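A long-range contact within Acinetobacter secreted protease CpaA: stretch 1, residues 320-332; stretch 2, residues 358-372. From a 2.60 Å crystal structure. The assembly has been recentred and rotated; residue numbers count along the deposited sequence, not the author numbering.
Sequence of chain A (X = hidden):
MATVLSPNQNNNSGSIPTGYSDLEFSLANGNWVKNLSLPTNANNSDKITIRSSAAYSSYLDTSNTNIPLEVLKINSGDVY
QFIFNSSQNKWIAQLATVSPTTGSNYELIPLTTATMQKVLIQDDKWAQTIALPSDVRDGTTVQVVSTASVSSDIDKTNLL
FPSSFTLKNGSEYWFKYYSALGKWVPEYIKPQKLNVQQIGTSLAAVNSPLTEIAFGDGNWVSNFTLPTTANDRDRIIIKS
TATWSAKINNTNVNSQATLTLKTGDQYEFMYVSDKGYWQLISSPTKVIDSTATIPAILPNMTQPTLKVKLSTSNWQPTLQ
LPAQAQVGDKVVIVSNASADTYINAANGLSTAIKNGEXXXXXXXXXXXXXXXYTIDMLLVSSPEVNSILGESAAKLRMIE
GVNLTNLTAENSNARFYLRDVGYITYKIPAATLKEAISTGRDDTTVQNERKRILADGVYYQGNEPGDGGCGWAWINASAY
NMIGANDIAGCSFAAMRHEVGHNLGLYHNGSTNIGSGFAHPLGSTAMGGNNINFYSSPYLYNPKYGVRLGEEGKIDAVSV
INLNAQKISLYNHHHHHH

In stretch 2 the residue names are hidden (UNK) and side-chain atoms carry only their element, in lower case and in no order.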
# COMPACT_ATOMS: atom_id res chain seq x y z
N GLN A 320 22.79 13.44 -18.24
CA GLN A 320 22.64 14.83 -17.82
C GLN A 320 21.28 14.99 -17.15
O GLN A 320 20.25 14.70 -17.77
CB GLN A 320 22.78 15.78 -19.01
CG GLN A 320 22.77 17.26 -18.65
CD GLN A 320 24.11 17.74 -18.14
OE1 GLN A 320 25.09 17.00 -18.13
NE2 GLN A 320 24.16 19.00 -17.72
N LEU A 321 21.28 15.42 -15.90
CA LEU A 321 20.04 15.66 -15.19
C LEU A 321 19.23 16.74 -15.91
O LEU A 321 19.81 17.58 -16.61
CB LEU A 321 20.32 16.06 -13.74
CG LEU A 321 20.85 14.91 -12.87
CD1 LEU A 321 21.11 15.39 -11.45
CD2 LEU A 321 19.87 13.74 -12.87
N PRO A 322 17.90 16.73 -15.77
CA PRO A 322 17.07 17.64 -16.57
C PRO A 322 17.51 19.09 -16.45
O PRO A 322 17.79 19.59 -15.36
CB PRO A 322 15.67 17.43 -15.98
CG PRO A 322 15.69 16.04 -15.45
CD PRO A 322 17.09 15.82 -14.95
N ALA A 323 17.56 19.77 -17.60
CA ALA A 323 18.02 21.15 -17.63
C ALA A 323 17.00 22.11 -17.03
O ALA A 323 17.38 23.11 -16.43
CB ALA A 323 18.36 21.56 -19.06
N GLN A 324 15.71 21.81 -17.19
CA GLN A 324 14.65 22.66 -16.66
C GLN A 324 13.82 21.86 -15.67
O GLN A 324 13.34 20.77 -16.00
CB GLN A 324 13.77 23.21 -17.79
CG GLN A 324 14.40 24.40 -18.49
CD GLN A 324 13.76 24.71 -19.83
OE1 GLN A 324 12.58 24.45 -20.04
NE2 GLN A 324 14.56 25.22 -20.76
N ALA A 325 13.65 22.41 -14.48
CA ALA A 325 12.92 21.75 -13.41
C ALA A 325 12.45 22.80 -12.42
O ALA A 325 12.81 23.98 -12.52
CB ALA A 325 13.78 20.69 -12.71
N GLN A 326 11.64 22.37 -11.47
CA GLN A 326 11.15 23.23 -10.40
C GLN A 326 11.58 22.66 -9.06
O GLN A 326 11.83 21.45 -8.93
CB GLN A 326 9.63 23.38 -10.46
CG GLN A 326 9.13 24.10 -11.71
CD GLN A 326 7.62 24.25 -11.74
OE1 GLN A 326 6.94 24.01 -10.74
NE2 GLN A 326 7.09 24.65 -12.89
N VAL A 327 11.68 23.54 -8.06
CA VAL A 327 12.14 23.13 -6.74
C VAL A 327 11.24 22.03 -6.20
O VAL A 327 10.01 22.16 -6.16
CB VAL A 327 12.18 24.34 -5.79
CG1 VAL A 327 12.51 23.89 -4.37
CG2 VAL A 327 13.19 25.36 -6.28
N GLY A 328 11.86 20.92 -5.78
CA GLY A 328 11.15 19.77 -5.29
C GLY A 328 11.06 18.62 -6.27
O GLY A 328 10.76 17.49 -5.85
N ASP A 329 11.32 18.86 -7.55
CA ASP A 329 11.34 17.78 -8.53
C ASP A 329 12.42 16.77 -8.17
O ASP A 329 13.50 17.13 -7.69
CB ASP A 329 11.57 18.34 -9.93
CG ASP A 329 10.34 19.03 -10.50
OD1 ASP A 329 9.25 18.87 -9.91
OD2 ASP A 329 10.47 19.72 -11.53
N LYS A 330 12.12 15.49 -8.41
CA LYS A 330 13.00 14.41 -8.01
C LYS A 330 13.32 13.52 -9.21
O LYS A 330 12.47 13.28 -10.06
CB LYS A 330 12.37 13.56 -6.90
CG LYS A 330 12.21 14.30 -5.58
CD LYS A 330 11.70 13.38 -4.49
CE LYS A 330 11.57 14.11 -3.16
NZ LYS A 330 11.58 13.16 -2.01
N VAL A 331 14.56 13.04 -9.25
CA VAL A 331 15.00 12.07 -10.25
C VAL A 331 15.59 10.88 -9.51
O VAL A 331 16.52 11.04 -8.70
CB VAL A 331 16.03 12.67 -11.23
CG1 VAL A 331 16.60 11.58 -12.12
CG2 VAL A 331 15.38 13.76 -12.06
N VAL A 332 15.06 9.70 -9.77
CA VAL A 332 15.56 8.45 -9.21
C VAL A 332 16.16 7.64 -10.34
O VAL A 332 15.52 7.43 -11.38
CB VAL A 332 14.45 7.66 -8.50
CG1 VAL A 332 14.99 6.34 -7.96
CG2 VAL A 332 13.85 8.49 -7.37
N UNK A 358 20.77 2.44 -6.25
CA UNK A 358 19.66 3.37 -6.41
C UNK A 358 20.13 4.76 -6.00
O UNK A 358 20.76 4.92 -4.95
c UNK A 358 17.75 1.73 -6.13
n UNK A 358 18.30 0.55 -5.86
o UNK A 358 16.72 1.84 -6.79
c UNK A 358 18.46 2.95 -5.57
N UNK A 359 19.84 5.76 -6.83
CA UNK A 359 20.30 7.11 -6.56
C UNK A 359 19.18 8.10 -6.83
O UNK A 359 18.56 8.06 -7.90
n UNK A 359 26.12 7.80 -6.88
c UNK A 359 22.76 6.67 -7.08
n UNK A 359 24.06 8.61 -6.27
c UNK A 359 25.29 8.82 -6.71
c UNK A 359 21.52 7.47 -7.41
n UNK A 359 25.69 10.04 -6.99
c UNK A 359 23.52 7.30 -5.92
N UNK A 360 18.91 8.97 -5.87
CA UNK A 360 17.88 9.99 -5.99
C UNK A 360 18.50 11.37 -5.93
O UNK A 360 19.41 11.62 -5.13
n UNK A 360 14.77 10.82 -2.72
c UNK A 360 14.49 10.53 -4.12
c UNK A 360 15.05 9.90 -1.81
c UNK A 360 16.80 9.85 -4.90
n UNK A 360 15.07 8.62 -2.15
c UNK A 360 15.67 10.86 -5.03
n UNK A 360 15.29 10.26 -0.56
N UNK A 361 18.02 12.27 -6.78
CA UNK A 361 18.45 13.66 -6.80
C UNK A 361 17.23 14.55 -6.71
O UNK A 361 16.16 14.21 -7.21
c UNK A 361 22.62 11.39 -8.70
c UNK A 361 21.69 13.40 -7.80
c UNK A 361 20.44 13.07 -8.29
c UNK A 361 20.29 11.88 -8.99
c UNK A 361 21.38 11.04 -9.19
c UNK A 361 19.26 13.98 -8.07
c UNK A 361 22.77 12.57 -8.00
N UNK A 362 17.39 15.70 -6.06
CA UNK A 362 16.31 16.65 -5.87
C UNK A 362 16.77 18.02 -6.34
O UNK A 362 17.94 18.39 -6.15
c UNK A 362 14.57 17.54 -4.26
c UNK A 362 16.93 17.19 -3.47
c UNK A 362 15.83 16.69 -4.40
c UNK A 362 13.93 17.47 -2.89
N UNK A 363 15.86 18.77 -6.96
CA UNK A 363 16.18 20.07 -7.51
C UNK A 363 15.94 21.16 -6.47
O UNK A 363 14.93 21.15 -5.77
c UNK A 363 15.55 23.77 -10.38
c UNK A 363 15.33 20.34 -8.76
c UNK A 363 17.38 22.45 -11.16
c UNK A 363 16.94 21.39 -10.39
c UNK A 363 16.68 23.63 -11.15
c UNK A 363 15.12 22.71 -9.61
o UNK A 363 17.12 24.69 -11.92
c UNK A 363 15.81 21.50 -9.60
N UNK A 364 16.89 22.08 -6.38
CA UNK A 364 16.83 23.21 -5.46
C UNK A 364 16.97 24.51 -6.25
O UNK A 364 17.12 24.51 -7.47
o UNK A 364 19.20 23.31 -4.98
c UNK A 364 17.87 21.75 -3.70
c UNK A 364 17.91 23.12 -4.38
N UNK A 365 16.90 25.63 -5.53
CA UNK A 365 17.07 26.94 -6.16
C UNK A 365 18.44 27.09 -6.82
O UNK A 365 18.58 27.91 -7.73
c UNK A 365 16.86 28.05 -5.13
N UNK A 366 19.43 26.33 -6.37
CA UNK A 366 20.78 26.40 -6.92
C UNK A 366 21.17 25.14 -7.68
O UNK A 366 22.35 24.79 -7.77
c UNK A 366 21.79 26.70 -5.81
c UNK A 366 22.21 28.29 -3.89
o UNK A 366 22.23 27.33 -3.12
n UNK A 366 22.58 29.51 -3.52
c UNK A 366 21.73 28.14 -5.32
N UNK A 367 20.18 24.44 -8.24
CA UNK A 367 20.42 23.32 -9.12
C UNK A 367 20.14 21.98 -8.46
O UNK A 367 19.60 21.89 -7.35
N UNK A 368 20.53 20.92 -9.17
CA UNK A 368 20.30 19.57 -8.69
C UNK A 368 21.20 19.25 -7.50
O UNK A 368 22.31 19.77 -7.38
c UNK A 368 18.13 17.98 -10.67
c UNK A 368 16.11 17.78 -12.05
n UNK A 368 18.25 18.89 -12.71
c UNK A 368 16.19 16.87 -9.81
c UNK A 368 17.42 18.21 -11.86
c UNK A 368 15.51 17.11 -11.01
c UNK A 368 20.53 18.56 -9.82
c UNK A 368 19.43 18.55 -10.83
c UNK A 368 19.46 19.10 -12.08
c UNK A 368 17.49 17.30 -9.63
N UNK A 369 20.71 18.37 -6.63
CA UNK A 369 21.33 18.12 -5.34
C UNK A 369 21.18 16.64 -4.98
O UNK A 369 20.14 16.04 -5.25
c UNK A 369 20.72 18.36 -2.89
o UNK A 369 21.40 20.26 -4.21
c UNK A 369 20.70 19.02 -4.26
N UNK A 370 22.23 16.08 -4.39
CA UNK A 370 22.18 14.69 -3.93
C UNK A 370 21.11 14.55 -2.86
O UNK A 370 21.05 15.35 -1.92
c UNK A 370 23.45 13.02 -2.54
c UNK A 370 23.56 14.26 -3.41
c UNK A 370 24.52 14.02 -4.57
N UNK A 371 20.26 13.53 -3.00
CA UNK A 371 19.15 13.33 -2.08
C UNK A 371 19.14 11.93 -1.47
O UNK A 371 18.15 11.55 -0.83
c UNK A 371 16.68 13.85 -1.81
o UNK A 371 16.83 14.69 -0.90
c UNK A 371 17.82 13.61 -2.79
o UNK A 371 15.62 13.19 -1.96
N UNK A 372 20.20 11.14 -1.65
CA UNK A 372 20.26 9.81 -1.05
C UNK A 372 21.71 9.37 -0.96
O UNK A 372 22.55 9.76 -1.77
o UNK A 372 20.01 8.60 -3.14
c UNK A 372 19.45 8.80 -1.86

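Position 358 carries two carbons, the second bearing one oxygen and one nitrogen: a short amide, N358, which makes no close contact with stretch 1. At 359, three carbons lead to a nitrogen and a carbon holding two more nitrogens, a guanidinium whose end leads away from stretch 1; this is R359. Its backbone O lies 3.3 Å from V332 CA.

Position 360 has the same atoms, hence R360. It pairs with V332 without hydrogen bonds, and its CG lies 3.8 Å from V332 CG2. Position 361 shows one carbon and a six-carbon ring without a hydroxyl: F361. L321 CD1 sits over one ring face, 4.0 Å from F361 CG, while the backbone closes a ring of two hydrogen bonds, V331 N to F361 O (2.8 Å) and F361 N to V331 O (2.7 Å).

Four carbons at 362, forked at the first with one arm two carbons long, give I362. Its CD1 is 4.1 Å from K330 CE, on the sheet face that K330, V332 and R360 share. At 363, a six-carbon ring bears one oxygen: Y363. A325 CB lies over the ring, 3.9 Å from its centroid and 14° off the normal.

One carbon carrying an oxygen and a carbon marks 364 as T364, pointing away from stretch 1. The single carbon at 365 is A365, whose N is 3.8 Å from V327 CG2. Position 366 has three carbons, the third with one oxygen and one nitrogen: Q366, out of reach. No side-chain atom exists at 367; phi/psi of 106/-171° suit G367, which closes a type I turn from T364.

At 368, one carbon leads to fused five- and six-membered rings holding eight carbons and one nitrogen: W368. L321 CB stands 3.7 Å from the centroid of the W368 five-membered ring, and W368 NE1 donates to P322 O at 2.8 Å and 172°. Position 369, one carbon bearing an oxygen and a carbon, is T369, facing away; the three-carbon fork at 370 is V370, out of reach. Two carbons ending in two oxygens make 371 D371, whose OD2 forms a salt bridge with R360 NE at 2.6 Å. One carbon and one oxygen at 372 give S372; its OG accepts from R360 N at 3.0 Å.

The contact combines antiparallel pairing with aromatic packing. Beyond the V331–F361 pair, Y363 N donates to D329 O (3.0 Å) and G328 N to Y363 O (3.1 Å), carrying the ladder into the Q326–D329 turn. W368 packs against L321, P322, A325 and V331, anchoring the loop before the strand; altogether 893 Å² is buried.

Stretch 2 358-372: NRRFIYTAQGWTVDS
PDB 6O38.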